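Local coordinates for protein phenol hydroxylase component phL (Pseudomonas stutzeri, PDB 3U52) that probably serves as a subunit of the multicomponent phenol hydroxylase, supporting the hydroxylation of phenol by the enzyme complex, at residues L123-N137 against T156-I170. Residues are numbered along the deposited sequence; the frame is centred on the assembly and turned at random.
Sequences LVPLRHVELGANMNN and TGMDRLGIGQYLSRI
Arg-160 meets Glu-130 side-on, each carboxylate oxygen taking one nitrogen: NE lies 2.7 Å from OE1, while NH2 makes a longer, nearly straight bond of 3.3 Å to OE2. Both oxygens are approached on the syn side, although the carboxylate and guanidinium planes are turned 38° apart. Bends at chi2 (-50°) and chi3 (-73°) lay the guanidinium against helix 126-137, where the CB of Ala-133 sits above the guanidinium centre, 3.5 Å from CZ. At one end, Asn-134 ND2 donates to Gly-157 O at 2.9 Å, coming from above the carbonyl plane, opposite Leu-161 N. At the other, Leu-167 brings CD2 to within 3.9 Å of Leu-123 CG. These contacts illustrate antiparallel helix packing in the mainly helical fold of this hydroxylase family: the axes approach to 7.8 Å, with Glu-130 as a knob among Arg-160, Ile-163, Gly-164 and Leu-167, and Gly-157 and Gly-164 at the close backbone approaches. A methionine in place of Arg-160 would probably leave the buried Glu-130 carboxylate without its cationic mate. Farther out, Asp-223 forms a salt bridge with Arg-160 NH1, and Tyr-227, which lines a xenon pocket, hydrogen-bonds Glu-130 OE2. Asn-134 ND2 also hydrogen-bonds a polar side chain on the chain of another protein.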
loop_
_atom_site.group_PDB
_atom_site.type_symbol
_atom_site.label_atom_id
_atom_site.label_comp_id
_atom_site.label_asym_id
_atom_site.label_seq_id
_atom_site.Cartn_x
_atom_site.Cartn_y
_atom_site.Cartn_z
ATOM N N LEU D 123 2.724 13.122 40.616
ATOM C CA LEU D 123 2.470 12.786 39.192
ATOM C C LEU D 123 2.532 11.289 38.914
ATOM O O LEU D 123 1.575 10.699 38.418
ATOM C CB LEU D 123 3.454 13.538 38.266
ATOM C CG LEU D 123 3.200 13.329 36.752
ATOM C CD1 LEU D 123 1.810 13.853 36.400
ATOM C CD2 LEU D 123 4.255 14.022 35.939
ATOM N N VAL D 124 3.644 10.654 39.238
ATOM C CA VAL D 124 3.824 9.266 38.838
ATOM C C VAL D 124 2.739 8.290 39.356
ATOM O O VAL D 124 2.363 7.381 38.604
ATOM C CB VAL D 124 5.307 8.774 39.043
ATOM C CG1 VAL D 124 5.445 7.304 38.757
ATOM C CG2 VAL D 124 6.261 9.608 38.133
ATOM N N PRO D 125 2.227 8.453 40.621
ATOM C CA PRO D 125 1.236 7.444 41.052
ATOM C C PRO D 125 -0.093 7.431 40.269
ATOM O O PRO D 125 -0.841 6.457 40.343
ATOM C CB PRO D 125 1.042 7.724 42.558
ATOM C CG PRO D 125 2.303 8.518 42.976
ATOM C CD PRO D 125 2.584 9.366 41.712
ATOM N N LEU D 126 -0.356 8.472 39.488
ATOM C CA LEU D 126 -1.422 8.447 38.518
ATOM C C LEU D 126 -1.371 7.256 37.542
ATOM O O LEU D 126 -2.399 6.930 36.974
ATOM C CB LEU D 126 -1.468 9.758 37.711
ATOM C CG LEU D 126 -1.730 11.069 38.477
ATOM C CD1 LEU D 126 -1.820 12.238 37.480
ATOM C CD2 LEU D 126 -3.025 10.943 39.226
ATOM N N ARG D 127 -0.212 6.611 37.334
ATOM C CA ARG D 127 -0.226 5.365 36.553
ATOM C C ARG D 127 -1.156 4.311 37.114
ATOM O O ARG D 127 -1.633 3.446 36.375
ATOM C CB ARG D 127 1.161 4.743 36.417
ATOM C CG ARG D 127 1.907 4.467 37.705
ATOM C CD ARG D 127 3.278 3.886 37.415
ATOM N NE ARG D 127 3.900 3.523 38.675
ATOM C CZ ARG D 127 4.436 2.337 38.962
ATOM N NH1 ARG D 127 4.521 1.381 38.043
ATOM N NH2 ARG D 127 4.957 2.147 40.170
ATOM N N HIS D 128 -1.371 4.337 38.439
ATOM C CA HIS D 128 -2.249 3.338 39.077
ATOM C C HIS D 128 -3.726 3.631 38.788
ATOM O O HIS D 128 -4.589 2.743 38.638
ATOM C CB HIS D 128 -1.951 3.303 40.583
ATOM C CG HIS D 128 -0.514 3.037 40.916
ATOM N ND1 HIS D 128 0.129 1.856 40.601
ATOM C CD2 HIS D 128 0.407 3.807 41.541
ATOM C CE1 HIS D 128 1.371 1.903 41.047
ATOM N NE2 HIS D 128 1.559 3.079 41.620
ATOM N N VAL D 129 -4.016 4.900 38.625
ATOM C CA VAL D 129 -5.345 5.357 38.258
ATOM C C VAL D 129 -5.600 4.958 36.800
ATOM O O VAL D 129 -6.682 4.456 36.458
ATOM C CB VAL D 129 -5.451 6.890 38.467
ATOM C CG1 VAL D 129 -6.810 7.461 37.984
ATOM C CG2 VAL D 129 -5.210 7.215 39.959
ATOM N N GLU D 130 -4.584 5.166 35.941
ATOM C CA GLU D 130 -4.656 4.733 34.520
ATOM C C GLU D 130 -4.935 3.230 34.437
ATOM O O GLU D 130 -5.732 2.755 33.588
ATOM C CB GLU D 130 -3.329 5.094 33.811
ATOM C CG GLU D 130 -3.152 6.609 33.627
ATOM C CD GLU D 130 -4.360 7.301 32.962
ATOM O OE1 GLU D 130 -4.819 6.791 31.916
ATOM O OE2 GLU D 130 -4.895 8.341 33.468
ATOM N N LEU D 131 -4.269 2.469 35.302
ATOM C CA LEU D 131 -4.444 1.027 35.312
ATOM C C LEU D 131 -5.893 0.726 35.632
ATOM O O LEU D 131 -6.534 0.002 34.885
ATOM C CB LEU D 131 -3.537 0.327 36.322
ATOM C CG LEU D 131 -3.732 -1.194 36.110
ATOM C CD1 LEU D 131 -3.252 -1.638 34.737
ATOM C CD2 LEU D 131 -2.977 -1.931 37.095
ATOM N N GLY D 132 -6.420 1.294 36.726
ATOM C CA GLY D 132 -7.863 1.186 37.035
ATOM C C GLY D 132 -8.743 1.487 35.829
ATOM O O GLY D 132 -9.688 0.726 35.546
ATOM N N ALA D 133 -8.445 2.588 35.116
ATOM C CA ALA D 133 -9.233 3.015 33.931
ATOM C C ALA D 133 -9.071 2.054 32.748
ATOM O O ALA D 133 -10.030 1.789 32.039
ATOM C CB ALA D 133 -8.852 4.428 33.491
ATOM N N ASN D 134 -7.864 1.540 32.530
ATOM C CA ASN D 134 -7.696 0.417 31.597
ATOM C C ASN D 134 -8.635 -0.750 31.963
ATOM O O ASN D 134 -9.360 -1.256 31.107
ATOM C CB ASN D 134 -6.218 -0.031 31.542
ATOM C CG ASN D 134 -6.019 -1.375 30.897
ATOM O OD1 ASN D 134 -5.818 -2.372 31.592
ATOM N ND2 ASN D 134 -6.043 -1.420 29.552
ATOM N N MET D 135 -8.637 -1.166 33.234
ATOM C CA MET D 135 -9.438 -2.330 33.639
ATOM C C MET D 135 -10.952 -2.057 33.489
ATOM O O MET D 135 -11.715 -2.928 33.003
ATOM C CB MET D 135 -9.089 -2.782 35.058
ATOM C CG MET D 135 -7.636 -3.232 35.238
ATOM S SD MET D 135 -7.400 -3.620 36.968
ATOM C CE MET D 135 -8.423 -5.109 37.074
ATOM N N ASN D 136 -11.381 -0.848 33.859
ATOM C CA ASN D 136 -12.813 -0.481 33.751
ATOM C C ASN D 136 -13.318 -0.435 32.322
ATOM O O ASN D 136 -14.426 -0.862 32.028
ATOM C CB ASN D 136 -13.076 0.851 34.433
ATOM C CG ASN D 136 -12.922 0.769 35.938
ATOM O OD1 ASN D 136 -12.639 1.768 36.622
ATOM N ND2 ASN D 136 -13.083 -0.435 36.461
ATOM N N ASN D 137 -12.468 0.052 31.417
ATOM C CA ASN D 137 -12.819 0.086 30.002
ATOM C C ASN D 137 -12.750 -1.259 29.324
ATOM O O ASN D 137 -13.533 -1.479 28.402
ATOM C CB ASN D 137 -11.949 1.151 29.273
ATOM C CG ASN D 137 -12.403 2.574 29.622
ATOM O OD1 ASN D 137 -11.670 3.388 30.260
ATOM N ND2 ASN D 137 -13.611 2.881 29.207
ATOM N N THR D 156 -10.069 3.356 24.162
ATOM C CA THR D 156 -9.749 4.206 25.314
ATOM C C THR D 156 -8.993 3.428 26.427
ATOM O O THR D 156 -8.056 3.969 27.032
ATOM C CB THR D 156 -10.985 5.064 25.778
ATOM O OG1 THR D 156 -10.520 6.303 26.372
ATOM C CG2 THR D 156 -11.811 4.340 26.759
ATOM N N GLY D 157 -9.358 2.171 26.670
ATOM C CA GLY D 157 -8.638 1.348 27.667
ATOM C C GLY D 157 -7.192 1.093 27.271
ATOM O O GLY D 157 -6.290 1.097 28.118
ATOM N N MET D 158 -6.955 0.865 25.982
ATOM C CA MET D 158 -5.590 0.722 25.498
ATOM C C MET D 158 -4.800 2.048 25.580
ATOM O O MET D 158 -3.642 2.034 25.962
ATOM C CB MET D 158 -5.562 0.082 24.092
ATOM C CG MET D 158 -6.086 -1.405 24.048
ATOM S SD MET D 158 -5.701 -2.418 25.538
ATOM C CE MET D 158 -7.306 -2.464 26.444
ATOM N N ASP D 159 -5.441 3.176 25.298
ATOM C CA ASP D 159 -4.842 4.513 25.512
ATOM C C ASP D 159 -4.441 4.699 26.982
ATOM O O ASP D 159 -3.391 5.236 27.262
ATOM C CB ASP D 159 -5.871 5.584 25.205
ATOM C CG ASP D 159 -6.241 5.661 23.720
ATOM O OD1 ASP D 159 -5.474 5.148 22.881
ATOM O OD2 ASP D 159 -7.316 6.229 23.402
ATOM N N ARG D 160 -5.288 4.245 27.915
ATOM C CA ARG D 160 -4.998 4.418 29.365
ATOM C C ARG D 160 -3.766 3.637 29.761
ATOM O O ARG D 160 -2.970 4.124 30.556
ATOM C CB ARG D 160 -6.193 4.039 30.294
ATOM C CG ARG D 160 -7.538 4.605 29.937
ATOM C CD ARG D 160 -7.514 6.134 29.700
ATOM N NE ARG D 160 -7.362 6.909 30.928
ATOM C CZ ARG D 160 -8.367 7.385 31.664
ATOM N NH1 ARG D 160 -9.637 7.207 31.291
ATOM N NH2 ARG D 160 -8.089 8.055 32.778
ATOM N N LEU D 161 -3.607 2.436 29.226
ATOM C CA LEU D 161 -2.404 1.652 29.451
ATOM C C LEU D 161 -1.166 2.359 28.866
ATOM O O LEU D 161 -0.156 2.432 29.532
ATOM C CB LEU D 161 -2.542 0.288 28.809
ATOM C CG LEU D 161 -1.290 -0.566 28.857
ATOM C CD1 LEU D 161 -0.984 -0.900 30.359
ATOM C CD2 LEU D 161 -1.416 -1.826 27.967
ATOM N N GLY D 162 -1.268 2.861 27.634
ATOM C CA GLY D 162 -0.227 3.716 27.018
ATOM C C GLY D 162 0.118 4.929 27.869
ATOM O O GLY D 162 1.275 5.200 28.105
ATOM N N ILE D 163 -0.886 5.649 28.361
ATOM C CA ILE D 163 -0.620 6.793 29.253
ATOM C C ILE D 163 0.109 6.388 30.561
ATOM O O ILE D 163 1.065 7.034 30.993
ATOM C CB ILE D 163 -1.904 7.584 29.537
ATOM C CG1 ILE D 163 -2.324 8.328 28.267
ATOM C CG2 ILE D 163 -1.695 8.594 30.679
ATOM C CD1 ILE D 163 -3.738 8.702 28.279
ATOM N N GLY D 164 -0.320 5.296 31.153
ATOM C CA GLY D 164 0.308 4.745 32.358
ATOM C C GLY D 164 1.733 4.378 32.099
ATOM O O GLY D 164 2.617 4.645 32.949
ATOM N N GLN D 165 2.000 3.845 30.895
ATOM C CA GLN D 165 3.404 3.557 30.487
ATOM C C GLN D 165 4.291 4.800 30.349
ATOM O O GLN D 165 5.384 4.825 30.880
ATOM C CB GLN D 165 3.476 2.632 29.242
ATOM C CG GLN D 165 2.954 1.231 29.570
ATOM C CD GLN D 165 2.800 0.343 28.379
ATOM O OE1 GLN D 165 2.785 -0.862 28.505
ATOM N NE2 GLN D 165 2.668 0.933 27.216
ATOM N N TYR D 166 3.814 5.841 29.681
ATOM C CA TYR D 166 4.521 7.137 29.700
ATOM C C TYR D 166 4.847 7.677 31.107
ATOM O O TYR D 166 5.976 8.126 31.339
ATOM C CB TYR D 166 3.730 8.195 28.937
ATOM C CG TYR D 166 3.851 7.985 27.449
ATOM C CD1 TYR D 166 2.754 8.124 26.610
ATOM C CD2 TYR D 166 5.079 7.667 26.886
ATOM C CE1 TYR D 166 2.876 7.916 25.219
ATOM C CE2 TYR D 166 5.219 7.455 25.500
ATOM C CZ TYR D 166 4.120 7.574 24.686
ATOM O OH TYR D 166 4.257 7.383 23.329
ATOM N N LEU D 167 3.869 7.637 32.019
ATOM C CA LEU D 167 4.068 8.123 33.409
ATOM C C LEU D 167 5.130 7.262 34.111
ATOM O O LEU D 167 6.035 7.785 34.769
ATOM C CB LEU D 167 2.734 8.151 34.189
ATOM C CG LEU D 167 1.651 9.181 33.852
ATOM C CD1 LEU D 167 0.282 8.755 34.429
ATOM C CD2 LEU D 167 2.033 10.595 34.295
ATOM N N SER D 168 5.039 5.945 33.953
ATOM C CA SER D 168 6.111 5.034 34.348
ATOM C C SER D 168 7.513 5.421 33.860
ATOM O O SER D 168 8.510 5.358 34.611
ATOM C CB SER D 168 5.797 3.638 33.861
ATOM O OG SER D 168 4.573 3.223 34.416
ATOM N N ARG D 169 7.615 5.776 32.579
ATOM C CA ARG D 169 8.903 6.099 32.001
ATOM C C ARG D 169 9.516 7.375 32.541
ATOM O O ARG D 169 10.731 7.521 32.580
ATOM C CB ARG D 169 8.769 6.209 30.489
ATOM C CG ARG D 169 8.729 4.831 29.839
ATOM C CD ARG D 169 9.477 4.967 28.562
ATOM N NE ARG D 169 8.539 4.905 27.497
ATOM C CZ ARG D 169 8.700 5.413 26.284
ATOM N NH1 ARG D 169 9.767 6.140 25.937
ATOM N NH2 ARG D 169 7.719 5.199 25.434
ATOM N N ILE D 170 8.686 8.306 32.939
ATOM C CA ILE D 170 9.191 9.495 33.622
ATOM C C ILE D 170 9.958 9.055 34.871
ATOM O O ILE D 170 11.069 9.529 35.139
ATOM C CB ILE D 170 8.028 10.407 34.030
ATOM C CG1 ILE D 170 7.399 11.039 32.772
ATOM C CG2 ILE D 170 8.505 11.428 35.056
ATOM C CD1 ILE D 170 6.287 11.994 33.063
#